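Local atomic coordinates of glycosyl hydrolase family 10 (Prevotella bryantii, PDB entry 4MGQ), a protein that probably hydrolyses internal beta-1,4-xylosidic linkages of xylan, the part described here being a calcium-bound carbohydrate-binding domain of the enzyme. Residues T40-S45 and K96-Q101; A71-P76 and Q91-K96. All coordinates share one frame; numbering follows the deposited sequence.

Contact 1. Residues T40-S45 and K96-Q101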
loop_
_atom_site.group_PDB
_atom_site.type_symbol
_atom_site.label_atom_id
_atom_site.label_comp_id
_atom_site.label_asym_id
_atom_site.label_seq_id
_atom_site.Cartn_x
_atom_site.Cartn_y
_atom_site.Cartn_z
ATOM N N THR A 40 2.162 11.373 5.354
ATOM C CA THR A 40 3.102 12.479 5.587
ATOM C C THR A 40 2.504 13.601 6.442
ATOM O O THR A 40 3.237 14.449 6.958
ATOM C CB THR A 40 3.602 13.051 4.249
ATOM O OG1 THR A 40 2.485 13.399 3.427
ATOM C CG2 THR A 40 4.451 12.019 3.528
ATOM N N THR A 41 1.180 13.612 6.562
ATOM C CA THR A 41 0.459 14.402 7.550
ATOM C C THR A 41 -0.405 13.447 8.362
ATOM O O THR A 41 -1.053 12.580 7.793
ATOM C CB THR A 41 -0.422 15.480 6.897
ATOM O OG1 THR A 41 0.415 16.428 6.231
ATOM C CG2 THR A 41 -1.276 16.210 7.937
ATOM N N GLU A 42 -0.396 13.594 9.684
ATOM C CA GLU A 42 -1.240 12.780 10.553
ATOM C C GLU A 42 -2.717 12.904 10.175
ATOM O O GLU A 42 -3.199 13.999 9.877
ATOM C CB GLU A 42 -1.021 13.191 12.010
ATOM C CG GLU A 42 -1.848 12.431 13.017
ATOM C CD GLU A 42 -1.437 12.779 14.437
ATOM O OE1 GLU A 42 -1.859 13.847 14.929
ATOM O OE2 GLU A 42 -0.675 11.993 15.039
ATOM N N LEU A 43 -3.436 11.781 10.156
ATOM C CA LEU A 43 -4.857 11.820 9.835
ATOM C C LEU A 43 -5.631 12.451 10.992
ATOM O O LEU A 43 -5.309 12.224 12.161
ATOM C CB LEU A 43 -5.389 10.415 9.533
ATOM C CG LEU A 43 -4.528 9.570 8.588
ATOM C CD1 LEU A 43 -5.263 8.294 8.188
ATOM C CD2 LEU A 43 -4.091 10.353 7.341
ATOM N N GLN A 44 -6.627 13.268 10.653
ATOM C CA GLN A 44 -7.389 14.023 11.643
ATOM C C GLN A 44 -8.782 13.463 11.863
ATOM O O GLN A 44 -9.502 13.140 10.915
ATOM C CB GLN A 44 -7.500 15.492 11.222
ATOM C CG GLN A 44 -6.159 16.155 10.966
ATOM C CD GLN A 44 -6.312 17.510 10.297
ATOM O OE1 GLN A 44 -5.804 17.737 9.193
ATOM N NE2 GLN A 44 -7.023 18.419 10.962
ATOM N N SER A 45 -9.166 13.375 13.133
ATOM C CA SER A 45 -10.479 12.888 13.500
ATOM C C SER A 45 -11.580 13.677 12.787
ATOM O O SER A 45 -11.549 14.915 12.739
ATOM C CB SER A 45 -10.658 12.956 15.020
ATOM O OG SER A 45 -11.879 12.357 15.403
ATOM N N LYS A 96 -11.414 8.327 13.046
ATOM C CA LYS A 96 -12.178 8.550 14.270
ATOM C C LYS A 96 -11.284 9.054 15.403
ATOM O O LYS A 96 -11.744 9.241 16.530
ATOM C CB LYS A 96 -12.893 7.266 14.705
ATOM C CG LYS A 96 -13.791 6.654 13.644
ATOM C CD LYS A 96 -14.942 7.570 13.257
ATOM C CE LYS A 96 -15.900 6.843 12.311
ATOM N NZ LYS A 96 -16.997 7.715 11.818
ATOM N N SER A 97 -10.007 9.256 15.094
ATOM C CA SER A 97 -9.013 9.745 16.042
ATOM C C SER A 97 -7.806 10.193 15.241
ATOM O O SER A 97 -7.802 10.072 14.018
ATOM C CB SER A 97 -8.614 8.667 17.053
ATOM O OG SER A 97 -7.888 7.619 16.428
ATOM N N ALA A 98 -6.787 10.713 15.912
ATOM C CA ALA A 98 -5.549 11.055 15.221
ATOM C C ALA A 98 -4.785 9.780 14.881
ATOM O O ALA A 98 -4.425 9.015 15.772
ATOM C CB ALA A 98 -4.694 11.979 16.074
ATOM N N LEU A 99 -4.534 9.555 13.595
ATOM C CA LEU A 99 -3.896 8.320 13.138
ATOM C C LEU A 99 -2.615 8.636 12.380
ATOM O O LEU A 99 -2.611 9.523 11.521
ATOM C CB LEU A 99 -4.861 7.528 12.247
ATOM C CG LEU A 99 -6.232 7.234 12.863
ATOM C CD1 LEU A 99 -7.275 7.020 11.782
ATOM C CD2 LEU A 99 -6.141 6.018 13.785
ATOM N N LYS A 100 -1.533 7.930 12.687
ATOM C CA LYS A 100 -0.248 8.263 12.084
ATOM C C LYS A 100 0.342 7.162 11.201
ATOM O O LYS A 100 1.350 7.385 10.533
ATOM C CB LYS A 100 0.759 8.629 13.174
ATOM C CG LYS A 100 1.228 7.461 13.987
ATOM C CD LYS A 100 2.413 7.836 14.885
ATOM C CE LYS A 100 2.060 8.986 15.817
ATOM N NZ LYS A 100 0.841 8.704 16.644
ATOM N N GLN A 101 -0.285 5.983 11.185
ATOM C CA GLN A 101 0.265 4.836 10.466
ATOM C C GLN A 101 -0.839 4.002 9.807
ATOM O O GLN A 101 -1.933 3.890 10.352
ATOM C CB GLN A 101 1.086 3.965 11.422
ATOM C CG GLN A 101 1.767 2.775 10.768
ATOM C CD GLN A 101 2.599 1.956 11.745
ATOM O OE1 GLN A 101 2.078 1.394 12.701
ATOM N NE2 GLN A 101 3.900 1.907 11.511
HETATM O O HOH W 1 -1.522 9.338 15.975
#

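Contact 2. Residues A71-P76 and Q91-K96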
loop_
_atom_site.group_PDB
_atom_site.type_symbol
_atom_site.label_atom_id
_atom_site.label_comp_id
_atom_site.label_asym_id
_atom_site.label_seq_id
_atom_site.Cartn_x
_atom_site.Cartn_y
_atom_site.Cartn_z
ATOM N N ALA A 71 -4.749 4.652 19.496
ATOM C CA ALA A 71 -5.609 3.471 19.418
ATOM C C ALA A 71 -5.623 2.950 17.982
ATOM O O ALA A 71 -5.281 3.677 17.052
ATOM C CB ALA A 71 -7.021 3.789 19.881
ATOM N N THR A 72 -6.000 1.691 17.811
ATOM C CA THR A 72 -6.117 1.108 16.482
ATOM C C THR A 72 -7.527 1.336 15.961
ATOM O O THR A 72 -8.496 1.219 16.714
ATOM C CB THR A 72 -5.816 -0.411 16.492
ATOM O OG1 THR A 72 -4.580 -0.661 17.174
ATOM C CG2 THR A 72 -5.730 -0.935 15.078
ATOM N N GLN A 73 -7.661 1.677 14.681
ATOM C CA GLN A 73 -8.988 1.798 14.093
ATOM C C GLN A 73 -9.294 0.560 13.263
ATOM O O GLN A 73 -8.721 0.368 12.183
ATOM C CB GLN A 73 -9.103 3.063 13.237
ATOM C CG GLN A 73 -10.516 3.299 12.728
ATOM C CD GLN A 73 -10.758 4.726 12.254
ATOM O OE1 GLN A 73 -10.390 5.688 12.933
ATOM N NE2 GLN A 73 -11.408 4.864 11.097
ATOM N N TYR A 74 -10.169 -0.300 13.786
ATOM C CA TYR A 74 -10.525 -1.538 13.096
ATOM C C TYR A 74 -11.698 -1.342 12.153
ATOM O O TYR A 74 -11.903 -2.143 11.246
ATOM C CB TYR A 74 -10.856 -2.642 14.107
ATOM C CG TYR A 74 -9.686 -2.975 14.987
ATOM C CD1 TYR A 74 -8.580 -3.644 14.484
ATOM C CD2 TYR A 74 -9.673 -2.593 16.324
ATOM C CE1 TYR A 74 -7.487 -3.933 15.294
ATOM C CE2 TYR A 74 -8.608 -2.880 17.133
ATOM C CZ TYR A 74 -7.518 -3.544 16.620
ATOM O OH TYR A 74 -6.452 -3.809 17.446
ATOM N N TRP A 75 -12.456 -0.273 12.376
ATOM C CA TRP A 75 -13.608 0.076 11.537
ATOM C C TRP A 75 -13.953 1.541 11.742
ATOM O O TRP A 75 -13.969 2.016 12.880
ATOM C CB TRP A 75 -14.828 -0.797 11.877
ATOM C CG TRP A 75 -15.977 -0.592 10.933
ATOM C CD1 TRP A 75 -16.843 0.463 10.908
ATOM C CD2 TRP A 75 -16.363 -1.452 9.861
ATOM N NE1 TRP A 75 -17.748 0.308 9.886
ATOM C CE2 TRP A 75 -17.474 -0.862 9.229
ATOM C CE3 TRP A 75 -15.881 -2.668 9.377
ATOM C CZ2 TRP A 75 -18.110 -1.448 8.137
ATOM C CZ3 TRP A 75 -16.508 -3.246 8.287
ATOM C CH2 TRP A 75 -17.612 -2.636 7.683
ATOM N N PRO A 76 -14.213 2.283 10.647
ATOM C CA PRO A 76 -14.097 1.903 9.238
ATOM C C PRO A 76 -12.651 1.995 8.780
ATOM O O PRO A 76 -11.871 2.741 9.365
ATOM C CB PRO A 76 -14.955 2.945 8.522
ATOM C CG PRO A 76 -14.779 4.174 9.365
ATOM C CD PRO A 76 -14.659 3.681 10.798
ATOM N N GLN A 91 -10.774 3.260 -1.688
ATOM C CA GLN A 91 -11.566 3.032 -0.484
ATOM C C GLN A 91 -11.469 4.218 0.459
ATOM O O GLN A 91 -10.385 4.561 0.922
ATOM C CB GLN A 91 -11.114 1.759 0.248
ATOM C CG GLN A 91 -11.365 0.458 -0.503
ATOM C CD GLN A 91 -12.844 0.156 -0.691
ATOM O OE1 GLN A 91 -13.693 0.606 0.083
ATOM N NE2 GLN A 91 -13.158 -0.605 -1.734
ATOM N N ALA A 92 -12.617 4.815 0.756
ATOM C CA ALA A 92 -12.677 5.949 1.666
ATOM C C ALA A 92 -13.029 5.488 3.071
ATOM O O ALA A 92 -13.716 4.479 3.254
ATOM C CB ALA A 92 -13.686 6.965 1.178
ATOM N N PHE A 93 -12.567 6.238 4.062
ATOM C CA PHE A 93 -12.894 5.952 5.458
ATOM C C PHE A 93 -12.706 7.226 6.279
ATOM O O PHE A 93 -11.801 8.017 6.002
ATOM C CB PHE A 93 -12.009 4.821 6.005
ATOM C CG PHE A 93 -10.563 5.216 6.171
ATOM C CD1 PHE A 93 -9.710 5.269 5.070
ATOM C CD2 PHE A 93 -10.071 5.577 7.413
ATOM C CE1 PHE A 93 -8.386 5.660 5.211
ATOM C CE2 PHE A 93 -8.751 5.966 7.557
ATOM C CZ PHE A 93 -7.907 6.002 6.456
ATOM N N GLU A 94 -13.560 7.427 7.280
ATOM C CA GLU A 94 -13.417 8.562 8.183
ATOM C C GLU A 94 -12.529 8.212 9.370
ATOM O O GLU A 94 -12.762 7.213 10.052
ATOM C CB GLU A 94 -14.786 9.025 8.688
ATOM C CG GLU A 94 -14.709 10.171 9.679
ATOM C CD GLU A 94 -16.041 10.463 10.362
ATOM O OE1 GLU A 94 -17.074 9.903 9.946
ATOM O OE2 GLU A 94 -16.048 11.248 11.327
ATOM N N ALA A 95 -11.504 9.020 9.604
ATOM C CA ALA A 95 -10.675 8.865 10.789
ATOM C C ALA A 95 -11.515 9.168 12.020
ATOM O O ALA A 95 -12.252 10.150 12.037
ATOM C CB ALA A 95 -9.468 9.786 10.724
ATOM N N LYS A 96 -11.414 8.327 13.046
ATOM C CA LYS A 96 -12.178 8.550 14.270
ATOM C C LYS A 96 -11.284 9.054 15.403
ATOM O O LYS A 96 -11.744 9.241 16.530
ATOM C CB LYS A 96 -12.893 7.266 14.705
ATOM C CG LYS A 96 -13.791 6.654 13.644
ATOM C CD LYS A 96 -14.942 7.570 13.257
ATOM C CE LYS A 96 -15.900 6.843 12.311
ATOM N NZ LYS A 96 -16.997 7.715 11.818
#

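Contact 1. Residues T40-S45 and K96-Q101
Leu43 and Leu99 face each other as an antiparallel hydrogen-bonded pair, their CA atoms 4.9 Å apart. Both backbone bonds of the pair are present: Leu43 N donates to Leu99 O at 2.8 Å, and Leu99 N donates to Leu43 O at 3.1 Å. Leu43 O also receives a CA-H...O contact from Ala98 CA, at 3.3 Å with an angle at H of 152°, so this carbonyl is approached by two donors from neighbouring residues of the segment 96-101. It is a single bridge, and the segment 40-45 remains a loop. That loop, between strands 34-37 and 48-57, runs antiparallel (173°) beside the start of strand 99-105 in the beta-sandwich, where Lys100 and Gln101 form a classic beta bulge opposite Gln68.

Apolar contact follows the bridge. Leu43 CB meets Leu99 CB at 4.0 Å, and Leu43 CD1 reaches over to the same atom.

The charged group lies at the exposed side. CG of Glu42 is anti to the backbone N (chi1 179°), which lays it against Leu99 O, and the carboxylate beyond passes Ala98 CB. The salt bridge from Glu42 OE2 to Lys100 NZ is long, 4.0 Å, while the Lys100 chain bends at chi3 and chi4. A water donates to Glu42 OE2 and Ala98 O.

Two backbone bonds and buried leucines thus fix the register, whereas the long Glu42-Lys100 pair probably adds a weaker electrostatic attraction.

Contact 2. Residues A71-P76 and Q91-K96
Phe93 meets the loop 71-76 through its CB and one ring edge. The amide nitrogen Gln73 NE2 lies at that edge, near the ring plane, 4.0 Å from Phe93 CD2. Pro76, which follows a cis peptide bond, packs its CB against Phe93 CB at 4.3 Å.

At Glu94 the contact becomes polar. Its carbonyl O accepts from Gln73 NE2 at 2.9 Å (N-H...O angle 156°), and Pro76 CG rests near the same oxygen. The other bond of this amide nitrogen turns back to its own loop, to Pro76 O at 2.8 Å. Both acceptors lie close to the amide plane of Gln73, a geometry suited to its two N-H groups.

Past Ala95, the backbone N of Lys96 donates to Gln73 OE1 at 2.8 Å. With CG anti to the backbone N (chi1 -174°) and the chain extended, Gln73 spans the gap, and three hydrogen bonds fix the rotation of its amide. The Lys96 side chain crosses that of Gln73 at about a right angle, its CB 3.4 Å from Gln73 OE1. Farther out, Lys96 CE touches Pro76 CD at 3.7 Å, and NZ pairs with the Glu94 carboxylate.

The segment 91-96 holds the last residues of strand 87-94 and the loop after it; this outermost strand of its sheet is hydrogen-bonded to strand 48-57, Phe93 with Tyr49. The loop 71-76 links strands 61-69 and 80-82 of the second sheet, so Gln73 and Pro76 join the two sheets at this end of the domain.

In the fold
Contacts 1 and 2 lie with their centres about 10 Å apart on the same side of the domain, and Lys96 belongs to both. The turn that carries the chain from strand 87-94 of one antiparallel sheet to strand 99-105 of the other supplies a segment to each. Direct packing connects them: Leu43 CD1 meets Phe93 CZ at 3.9 Å, Leu99 CD1 meets Gln73 OE1 at 3.6 Å, and Gln44 O meets Ala95 CB at 3.4 Å. Both loops, 40-45 and 71-76, thus contact the same inter-sheet connection of the beta-sandwich. Both contacts lie away from the calcium site formed by His17, Asp116, Thr133 and Glu135.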